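Side-chain contact in putative TetR-family transcriptional regulator (PDB 3LWJ), which probably binds DNA through an N-terminal helix-turn-helix motif, as other TetR-family transcriptional regulators do: residues G47-Y50 against N51-D55. Sequence-based numbering, arbitrary orientation.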
loop_
_atom_site.group_PDB
_atom_site.type_symbol
_atom_site.label_atom_id
_atom_site.label_comp_id
_atom_site.label_asym_id
_atom_site.label_seq_id
_atom_site.Cartn_x
_atom_site.Cartn_y
_atom_site.Cartn_z
ATOM N N GLY A 47 -34.654 -1.834 14.956
ATOM C CA GLY A 47 -35.493 -1.307 13.866
ATOM C C GLY A 47 -35.036 0.005 13.223
ATOM O O GLY A 47 -35.058 0.125 11.996
ATOM N N THR A 48 -34.637 0.990 14.038
ATOM C CA THR A 48 -34.114 2.282 13.528
ATOM C C THR A 48 -32.743 2.130 12.860
ATOM O O THR A 48 -32.470 2.746 11.822
ATOM C CB THR A 48 -33.939 3.330 14.646
ATOM O OG1 THR A 48 -35.116 3.370 15.459
ATOM C CG2 THR A 48 -33.672 4.708 14.046
ATOM N N PHE A 49 -31.875 1.338 13.484
ATOM C CA PHE A 49 -30.581 1.005 12.887
ATOM C C PHE A 49 -30.736 0.615 11.403
ATOM O O PHE A 49 -29.975 1.088 10.546
ATOM C CB PHE A 49 -29.908 -0.138 13.658
ATOM C CG PHE A 49 -28.602 -0.571 13.063
ATOM C CD1 PHE A 49 -27.423 0.064 13.424
ATOM C CD2 PHE A 49 -28.556 -1.604 12.126
ATOM C CE1 PHE A 49 -26.214 -0.324 12.870
ATOM C CE2 PHE A 49 -27.342 -2.005 11.558
ATOM C CZ PHE A 49 -26.168 -1.361 11.931
ATOM N N TYR A 50 -31.723 -0.238 11.116
ATOM C CA TYR A 50 -31.958 -0.739 9.756
ATOM C C TYR A 50 -32.566 0.279 8.766
ATOM O O TYR A 50 -32.579 0.030 7.550
ATOM C CB TYR A 50 -32.815 -2.004 9.795
ATOM C CG TYR A 50 -32.066 -3.239 10.240
ATOM C CD1 TYR A 50 -31.063 -3.793 9.445
ATOM C CD2 TYR A 50 -32.384 -3.876 11.439
ATOM C CE1 TYR A 50 -30.385 -4.930 9.846
ATOM C CE2 TYR A 50 -31.715 -5.018 11.843
ATOM C CZ TYR A 50 -30.720 -5.538 11.045
ATOM O OH TYR A 50 -30.059 -6.668 11.449
ATOM N N ASN A 51 -33.059 1.410 9.277
ATOM C CA ASN A 51 -33.432 2.534 8.420
ATOM C C ASN A 51 -32.197 3.130 7.764
ATOM O O ASN A 51 -32.312 3.732 6.703
ATOM C CB ASN A 51 -34.191 3.629 9.200
ATOM C CG ASN A 51 -35.606 3.209 9.595
ATOM O OD1 ASN A 51 -36.214 2.339 8.967
ATOM N ND2 ASN A 51 -36.142 3.849 10.632
ATOM N N TYR A 52 -31.030 2.945 8.395
ATOM C CA TYR A 52 -29.737 3.477 7.907
ATOM C C TYR A 52 -28.794 2.415 7.281
ATOM O O TYR A 52 -28.177 2.665 6.233
ATOM C CB TYR A 52 -28.982 4.193 9.054
ATOM C CG TYR A 52 -29.773 5.284 9.753
ATOM C CD1 TYR A 52 -29.762 6.604 9.288
ATOM C CD2 TYR A 52 -30.533 4.989 10.884
ATOM C CE1 TYR A 52 -30.497 7.596 9.932
ATOM C CE2 TYR A 52 -31.270 5.962 11.530
ATOM C CZ TYR A 52 -31.252 7.261 11.054
ATOM O OH TYR A 52 -31.981 8.208 11.721
ATOM N N PHE A 53 -28.672 1.253 7.941
ATOM C CA PHE A 53 -27.670 0.236 7.570
ATOM C C PHE A 53 -28.217 -1.192 7.639
ATOM O O PHE A 53 -28.999 -1.541 8.539
ATOM C CB PHE A 53 -26.425 0.331 8.472
ATOM C CG PHE A 53 -25.886 1.734 8.628
ATOM C CD1 PHE A 53 -25.297 2.387 7.553
ATOM C CD2 PHE A 53 -25.965 2.395 9.852
ATOM C CE1 PHE A 53 -24.795 3.677 7.706
ATOM C CE2 PHE A 53 -25.477 3.690 10.008
ATOM C CZ PHE A 53 -24.883 4.332 8.934
ATOM N N VAL A 54 -27.763 -2.017 6.695
ATOM C CA VAL A 54 -28.207 -3.408 6.625
ATOM C C VAL A 54 -27.196 -4.338 7.331
ATOM O O VAL A 54 -27.580 -5.391 7.862
ATOM C CB VAL A 54 -28.483 -3.871 5.157
ATOM C CG1 VAL A 54 -29.411 -5.078 5.152
ATOM C CG2 VAL A 54 -29.110 -2.747 4.324
ATOM N N ASP A 55 -25.922 -3.931 7.384
ATOM C CA ASP A 55 -24.833 -4.711 8.022
ATOM C C ASP A 55 -23.540 -3.865 8.280
ATOM O O ASP A 55 -23.573 -2.650 8.098
ATOM C CB ASP A 55 -24.541 -6.000 7.211
ATOM C CG ASP A 55 -23.821 -5.756 5.908
ATOM O OD1 ASP A 55 -23.265 -4.661 5.680
ATOM O OD2 ASP A 55 -23.765 -6.715 5.100
#
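Phe49 and Phe53, four residues apart near the C-terminal part of helix 46-52, meet with their side chains crossing at about a right angle. With CG anti to its backbone N (chi1 177°), Phe49 sends its ring past its own carbonyl carbon toward the residues that follow. From CB the ring runs out so that CD2 and CE2 draw near Phe53 O, CE2 at 3.5 Å. The tip, CZ, lies 3.9 Å from Phe53 CB, while CE1 approaches Phe53 CD2 at 4.1 Å. Ring planes inclined at 56° make the pair oblique. In the backbone, Phe49 O accepts two N-H groups, from Phe53 N at 2.9 Å and Tyr52 N at 3.0 Å. Tyr52 lies alongside Thr48, whose CG2 meets the ring edge in plane, 3.7 Å from Tyr52 CE2. The same Phe53 O also receives a nearly linear CA-H...O contact from Tyr50 CA (3.3 Å, 178° at H). Both phenylalanines are buried: Phe49 also touches Ile17, Ile38 and Ile59, and Phe53 touches Leu18 and Ile59. An alanine at Phe49 would remove the ring and is likely to leave a gap beside Phe53 CB and against Ile17 and Ile38. The chemistry thus implies a buried apolar pair that packs helix 46-52 of the predicted helix-turn-helix against helices 10-28, 35-42 and 56-79, with the turn from Phe49 to Phe53 held by backbone bonds.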